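Local coordinates for xylose isomerase domain protein (Alicyclobacillus acidocaldarius subsp. acidocaldarius, PDB 3U0H) that adopts a xylose isomerase-like TIM-barrel fold and may act as an isomerase, at residues E190-A194 with R236-A241; M136-L140 with P198-V202; V204-D208 with L231-L235. All coordinates share one frame; numbering follows the deposited sequence.

Interaction 1: residues E190-A194 with R236-A241; sequences EDDLA and RGLYLA
Glu190, Leu193 and Ala194 lay one face of the short helix 190-194 against Gly237 and its neighbours on residues 236-241 of helix 231-241. The two segments run nearly parallel, with an angle of 22° between their directions and 7.4 Å between their axes. Such a close approach depends on Gly237: a beta carbon there would run into the carbonyl oxygen of Glu190 and press on Leu193 CB. With only hydrogens at this position, the backbones themselves meet, and Ala194 CA lies 3.4 Å from Gly237 O in a CA-H...O contact.

Glu190 has the most surface buried by the contact. Its CG is turned anti to the backbone N (chi1 153°) and the chain stays extended beyond it, which carries the carboxylate past the glycine to Arg236. There Glu190 OE1 forms a salt bridge with Arg236 NH1 at 2.5 Å, reaching the edge of the guanidinium near its plane; the hydrogen bond within the pair is bent and weak. The arginine, bent at chi3, meets the carboxylate with the two planar groups inclined by 33°.

Leu193 works on the inner side of the interface. Its CD1 rests 4.1 Å from Leu238 CG, while its carbonyl oxygen has Ala241 CB as a neighbour at 3.5 Å. The methyl group of Ala194 fills the outer side, 4.3 Å from CB of Leu240. Apolar packing lies toward the C-terminal side of the ionic pair.

Beyond the two segments, Leu193 also touches Phe234, one turn before Leu238 on helix 231-241, and Leu238 continues inward to Val201 and Val204 of barrel strand 201-206. On its other flank helix 231-241 is covered by helix 261-280, where Arg236 packs on Ala279 and Tyr239 on Lys280.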
# COMPACT_ATOMS: atom_id res chain seq x y z
N GLU A 190 -31.60 3.13 -15.12
CA GLU A 190 -30.75 4.26 -15.50
C GLU A 190 -29.96 4.84 -14.29
O GLU A 190 -28.77 5.10 -14.41
CB GLU A 190 -31.61 5.34 -16.20
CG GLU A 190 -31.10 6.78 -16.10
CD GLU A 190 -31.79 7.75 -17.04
OE1 GLU A 190 -32.86 7.44 -17.60
OE2 GLU A 190 -31.23 8.84 -17.21
N ASP A 191 -30.62 5.00 -13.14
CA ASP A 191 -30.01 5.60 -11.94
C ASP A 191 -28.88 4.73 -11.35
O ASP A 191 -28.03 5.25 -10.65
CB ASP A 191 -31.05 5.93 -10.81
CG ASP A 191 -32.11 6.96 -11.23
OD1 ASP A 191 -31.91 7.65 -12.25
OD2 ASP A 191 -33.14 7.09 -10.51
N ASP A 192 -28.90 3.42 -11.58
CA ASP A 192 -27.79 2.59 -11.12
C ASP A 192 -26.46 3.02 -11.74
O ASP A 192 -25.40 3.04 -11.08
CB ASP A 192 -28.08 1.12 -11.41
CG ASP A 192 -29.25 0.59 -10.60
OD1 ASP A 192 -29.20 0.68 -9.34
OD2 ASP A 192 -30.22 0.08 -11.21
N LEU A 193 -26.56 3.44 -13.01
CA LEU A 193 -25.43 3.85 -13.80
C LEU A 193 -25.11 5.29 -13.58
O LEU A 193 -23.95 5.64 -13.53
CB LEU A 193 -25.71 3.61 -15.26
CG LEU A 193 -26.11 2.19 -15.61
CD1 LEU A 193 -26.38 2.09 -17.11
CD2 LEU A 193 -25.02 1.21 -15.21
N ALA A 194 -26.12 6.15 -13.44
CA ALA A 194 -25.89 7.57 -13.16
C ALA A 194 -25.16 7.84 -11.82
O ALA A 194 -24.51 8.87 -11.66
CB ALA A 194 -27.19 8.39 -13.19
N ARG A 236 -27.86 7.57 -21.38
CA ARG A 236 -28.02 8.80 -20.69
C ARG A 236 -27.37 8.60 -19.31
O ARG A 236 -26.62 9.44 -18.86
CB ARG A 236 -29.49 9.18 -20.59
CG ARG A 236 -29.76 10.54 -19.91
CD ARG A 236 -31.19 10.63 -19.40
NE ARG A 236 -32.12 10.47 -20.47
CZ ARG A 236 -33.24 9.74 -20.47
NH1 ARG A 236 -33.66 8.99 -19.45
NH2 ARG A 236 -33.97 9.78 -21.57
N GLY A 237 -27.65 7.47 -18.68
CA GLY A 237 -27.15 7.21 -17.35
C GLY A 237 -25.63 7.25 -17.36
O GLY A 237 -25.06 7.79 -16.48
N LEU A 238 -25.02 6.65 -18.38
CA LEU A 238 -23.60 6.56 -18.45
C LEU A 238 -23.09 7.98 -18.65
O LEU A 238 -22.17 8.41 -17.91
CB LEU A 238 -23.17 5.62 -19.60
CG LEU A 238 -23.49 4.17 -19.21
CD1 LEU A 238 -23.39 3.18 -20.36
CD2 LEU A 238 -22.60 3.81 -18.01
N TYR A 239 -23.74 8.73 -19.57
CA TYR A 239 -23.42 10.12 -19.79
C TYR A 239 -23.49 10.97 -18.50
O TYR A 239 -22.61 11.79 -18.28
CB TYR A 239 -24.26 10.78 -20.89
CG TYR A 239 -23.74 12.16 -21.33
CD1 TYR A 239 -22.70 12.29 -22.26
CD2 TYR A 239 -24.28 13.33 -20.82
CE1 TYR A 239 -22.22 13.55 -22.64
CE2 TYR A 239 -23.81 14.60 -21.20
CZ TYR A 239 -22.79 14.70 -22.10
OH TYR A 239 -22.33 15.94 -22.46
N LEU A 240 -24.52 10.80 -17.67
CA LEU A 240 -24.61 11.63 -16.43
C LEU A 240 -23.58 11.16 -15.37
O LEU A 240 -23.05 11.95 -14.59
CB LEU A 240 -26.01 11.58 -15.83
CG LEU A 240 -27.13 12.23 -16.62
CD1 LEU A 240 -28.46 11.68 -16.07
CD2 LEU A 240 -27.07 13.77 -16.56
N ALA A 241 -23.25 9.87 -15.36
CA ALA A 241 -22.06 9.41 -14.64
C ALA A 241 -20.84 10.23 -14.97
O ALA A 241 -20.03 10.47 -14.10
CB ALA A 241 -21.79 7.97 -14.95

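Interaction 2: residues M136-L140 with P198-V202; sequences MRVGL and PEKVV
Arg137 and Val202 line the inner surface of the TIM barrel near the N-terminal ends of its strands and join strand 137-141 to the start of strand 201-206, its neighbour but one. Strand 174-179 runs between these two in the sheet, so the contact is made by side chains reaching over the inner surface and not by strand pairing.

Val202 packs on the main chain of strand 137-141. It aims both methyls at Gly139: CG1 approaches Gly139 N at 3.7 Å and CG2 lies equally near Gly139 CA, with Val138 O 3.6 Å from CG2. A beta carbon on Gly139 would point straight into Val202 CB, so the valine packs on bare main chain. Its side chain also touches Ser100 on strand 100-104.

Arg137 bends at chi3 (-63°), which turns the edge of its guanidinium to the 3-10 segment 198-200. NH1 donates a nearly straight hydrogen bond to Glu199 O, 2.9 Å away with an N-H...O angle of 160°. The oxygen lies in the guanidinium plane, whereas the nitrogen sits well above the plane of the carbonyl. The aliphatic part helps to cover the turn, with Arg137 CD 3.5 Å from the same oxygen. The carboxylate of Glu199 is engaged with Arg91 of the second subunit, and Arg137 itself packs on Pro133 of that subunit, so the barrel floor here borders an assembly interface.

A water completes the polar cluster, donating to Pro198 O and, at 2.6 Å, to Val201 O while weakly accepting from Arg137 NH1.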
# COMPACT_ATOMS: atom_id res chain seq x y z
N MSE A 136 -3.70 3.30 -16.07
CA MSE A 136 -4.75 2.54 -16.74
C MSE A 136 -5.67 1.92 -15.70
O MSE A 136 -5.28 1.62 -14.54
CB MSE A 136 -4.13 1.53 -17.69
CG MSE A 136 -3.53 2.11 -18.99
SE MSE A 136 -2.53 0.77 -20.03
CE MSE A 136 -3.83 0.26 -21.40
N ARG A 137 -6.92 1.80 -16.08
CA ARG A 137 -7.88 1.19 -15.17
C ARG A 137 -8.32 -0.17 -15.69
O ARG A 137 -8.31 -0.43 -16.91
CB ARG A 137 -9.10 2.10 -14.98
CG ARG A 137 -8.88 3.39 -14.18
CD ARG A 137 -9.99 4.43 -14.46
NE ARG A 137 -9.97 4.83 -15.88
CZ ARG A 137 -11.03 5.11 -16.62
NH1 ARG A 137 -12.25 5.04 -16.17
NH2 ARG A 137 -10.84 5.44 -17.86
N VAL A 138 -8.72 -1.01 -14.74
CA VAL A 138 -9.30 -2.30 -14.96
C VAL A 138 -10.83 -2.17 -14.88
O VAL A 138 -11.39 -1.69 -13.92
CB VAL A 138 -8.79 -3.32 -13.90
CG1 VAL A 138 -9.43 -4.73 -14.08
CG2 VAL A 138 -7.28 -3.41 -13.99
N GLY A 139 -11.50 -2.57 -15.92
CA GLY A 139 -12.94 -2.66 -15.87
C GLY A 139 -13.35 -4.12 -15.94
O GLY A 139 -12.89 -4.89 -16.77
N LEU A 140 -14.20 -4.49 -15.00
CA LEU A 140 -14.63 -5.86 -14.84
C LEU A 140 -16.05 -5.88 -15.36
O LEU A 140 -16.89 -5.12 -14.90
CB LEU A 140 -14.58 -6.24 -13.35
CG LEU A 140 -13.21 -6.28 -12.74
CD1 LEU A 140 -13.17 -6.69 -11.27
CD2 LEU A 140 -12.27 -7.19 -13.54
N PRO A 198 -17.44 8.64 -12.28
CA PRO A 198 -17.08 8.61 -13.70
C PRO A 198 -15.94 7.66 -13.97
O PRO A 198 -15.92 7.00 -15.02
CB PRO A 198 -16.56 10.02 -14.00
CG PRO A 198 -16.88 10.86 -12.79
CD PRO A 198 -17.52 10.02 -11.74
N GLU A 199 -14.99 7.64 -13.04
CA GLU A 199 -13.80 6.87 -13.26
C GLU A 199 -14.13 5.38 -13.12
O GLU A 199 -13.33 4.54 -13.55
CB GLU A 199 -12.69 7.27 -12.29
CG GLU A 199 -12.96 6.92 -10.82
CD GLU A 199 -13.66 8.05 -10.11
OE1 GLU A 199 -14.08 8.99 -10.84
OE2 GLU A 199 -13.72 8.02 -8.84
N LYS A 200 -15.30 5.06 -12.58
CA LYS A 200 -15.70 3.64 -12.47
C LYS A 200 -16.37 3.05 -13.72
O LYS A 200 -16.45 1.80 -13.88
CB LYS A 200 -16.57 3.44 -11.27
CG LYS A 200 -15.83 3.73 -9.99
CD LYS A 200 -14.83 2.65 -9.67
CE LYS A 200 -14.30 2.82 -8.22
NZ LYS A 200 -12.85 3.22 -8.28
N VAL A 201 -16.78 3.92 -14.65
CA VAL A 201 -17.19 3.48 -15.99
C VAL A 201 -15.94 3.47 -16.90
O VAL A 201 -15.49 4.53 -17.42
CB VAL A 201 -18.30 4.36 -16.57
CG1 VAL A 201 -18.85 3.69 -17.84
CG2 VAL A 201 -19.41 4.60 -15.57
N VAL A 202 -15.37 2.26 -17.06
CA VAL A 202 -14.10 2.08 -17.73
C VAL A 202 -14.33 1.90 -19.22
O VAL A 202 -13.58 2.44 -20.01
CB VAL A 202 -13.36 0.84 -17.14
CG1 VAL A 202 -12.02 0.59 -17.85
CG2 VAL A 202 -13.11 1.02 -15.62
O HOH W 1 -14.58 6.98 -17.57

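Interaction 3: residues V204-D208 with L231-L235; sequences VHIND and LVPFL
Leu231, Phe234 and Leu235 turn inward from helix 231-241 onto strand 201-206, the first strand of a beta-alpha-beta crossover in the TIM barrel. The helix segment runs back antiparallel to the strand, at 174° and with 10.8 Å between the axes, a gap bridged by apolar side chains.

Leu231, near the start of the helix, spreads its two methyls over Ile206, Asn207 and Asp208. CD2 lies 3.5 Å from Asn207 O and 4.0 Å from Ile206 CG1, while CD1 approaches Asp208 OD2. An alanine in place of Leu231 is likely to open a gap above Ile206 and Asn207, losing the only side-chain cover this helix segment gives Asp208. That aspartate is held by the backbone N of Ile229 through its other oxygen.

One turn on, Phe234 has its CG anti to the backbone N (chi1 179°), extending the ring toward the strand. Its CE2 packs on Val204 CG1 at 4.0 Å, the two side chains meeting from opposite directions, and Phe234 CZ lies 3.6 Å from His205 O. Trp183 meets the same ring with the planes at about 50°.

Leu235 follows, also covered by Leu275 and Ala279 of helix 261-280. Ile206 reaches it at about a right angle, placing its CD1 among CG and both methyls of the leucine, with Leu235 CD1 4.0 Å away.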
# COMPACT_ATOMS: atom_id res chain seq x y z
N VAL A 204 -17.61 0.50 -22.28
CA VAL A 204 -19.03 0.35 -22.45
C VAL A 204 -19.33 -0.50 -23.66
O VAL A 204 -18.70 -0.35 -24.72
CB VAL A 204 -19.69 1.73 -22.58
CG1 VAL A 204 -21.18 1.58 -22.89
CG2 VAL A 204 -19.44 2.51 -21.28
N HIS A 205 -20.25 -1.46 -23.50
CA HIS A 205 -20.78 -2.21 -24.63
C HIS A 205 -22.24 -1.88 -24.80
O HIS A 205 -22.98 -1.77 -23.81
CB HIS A 205 -20.71 -3.71 -24.41
CG HIS A 205 -19.32 -4.31 -24.42
ND1 HIS A 205 -19.08 -5.55 -23.93
CD2 HIS A 205 -18.11 -3.84 -24.89
CE1 HIS A 205 -17.78 -5.85 -24.09
NE2 HIS A 205 -17.19 -4.80 -24.66
N ILE A 206 -22.65 -1.81 -26.07
CA ILE A 206 -24.05 -1.69 -26.47
C ILE A 206 -24.52 -2.83 -27.45
O ILE A 206 -23.73 -3.42 -28.16
CB ILE A 206 -24.24 -0.25 -27.03
CG1 ILE A 206 -25.71 0.15 -26.98
CG2 ILE A 206 -23.59 -0.08 -28.39
CD1 ILE A 206 -25.97 1.64 -27.04
N ASN A 207 -25.83 -3.13 -27.46
CA ASN A 207 -26.43 -4.30 -28.18
C ASN A 207 -27.90 -4.31 -27.80
O ASN A 207 -28.37 -3.38 -27.12
CB ASN A 207 -25.75 -5.65 -27.80
CG ASN A 207 -25.50 -5.72 -26.31
OD1 ASN A 207 -26.45 -5.60 -25.52
ND2 ASN A 207 -24.22 -5.74 -25.91
N ASP A 208 -28.63 -5.35 -28.22
CA ASP A 208 -30.09 -5.43 -28.01
C ASP A 208 -30.62 -6.86 -27.94
O ASP A 208 -29.89 -7.80 -28.16
CB ASP A 208 -30.83 -4.66 -29.12
CG ASP A 208 -31.94 -3.76 -28.58
OD1 ASP A 208 -32.55 -4.14 -27.55
OD2 ASP A 208 -32.20 -2.69 -29.19
N LEU A 231 -32.25 1.95 -24.61
CA LEU A 231 -30.85 2.24 -24.86
C LEU A 231 -30.57 3.72 -24.65
O LEU A 231 -29.44 4.09 -24.38
CB LEU A 231 -30.44 1.80 -26.27
CG LEU A 231 -30.27 0.28 -26.53
CD1 LEU A 231 -29.76 0.07 -27.97
CD2 LEU A 231 -29.38 -0.40 -25.49
N VAL A 232 -31.58 4.56 -24.83
CA VAL A 232 -31.41 5.96 -24.51
C VAL A 232 -31.16 6.18 -23.01
O VAL A 232 -30.21 6.84 -22.69
CB VAL A 232 -32.53 6.85 -25.07
CG1 VAL A 232 -32.26 8.29 -24.68
CG2 VAL A 232 -32.60 6.75 -26.57
N PRO A 233 -31.98 5.61 -22.09
CA PRO A 233 -31.68 5.67 -20.65
C PRO A 233 -30.38 5.01 -20.25
O PRO A 233 -29.72 5.48 -19.34
CB PRO A 233 -32.83 4.90 -20.01
CG PRO A 233 -33.97 5.04 -20.98
CD PRO A 233 -33.35 5.09 -22.36
N PHE A 234 -30.01 3.92 -20.92
CA PHE A 234 -28.68 3.31 -20.73
C PHE A 234 -27.54 4.29 -20.98
O PHE A 234 -26.70 4.50 -20.11
CB PHE A 234 -28.50 2.12 -21.65
CG PHE A 234 -27.16 1.45 -21.54
CD1 PHE A 234 -26.85 0.69 -20.44
CD2 PHE A 234 -26.25 1.53 -22.55
CE1 PHE A 234 -25.66 0.03 -20.34
CE2 PHE A 234 -25.07 0.86 -22.48
CZ PHE A 234 -24.76 0.13 -21.35
N LEU A 235 -27.52 4.88 -22.16
CA LEU A 235 -26.52 5.86 -22.48
C LEU A 235 -26.64 7.11 -21.61
O LEU A 235 -25.66 7.66 -21.17
CB LEU A 235 -26.62 6.24 -23.94
CG LEU A 235 -26.31 5.07 -24.83
CD1 LEU A 235 -26.67 5.46 -26.27
CD2 LEU A 235 -24.85 4.72 -24.62

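Overall arrangement
From the N terminus, strand 137-141 opens interaction 2, which closes at 198-202 after 57 intervening residues. Before it closes, helix 190-194 has begun interaction 1, completed only at 236-241, so these two contacts cross along the chain. Interaction 3 starts on the continuation of strand 201-206 and ends at 231-235; it follows interaction 2 in series and lies wholly within the span of interaction 1. Strand 201-206 is therefore tied over the inner surface to strand 137-141 near its beginning and to its own outer helix farther along, while that helix also carries the short helix 190-194. Interactions 1 and 2 also touch directly, Ala241 O lying 3.4 Å from Pro198 CG.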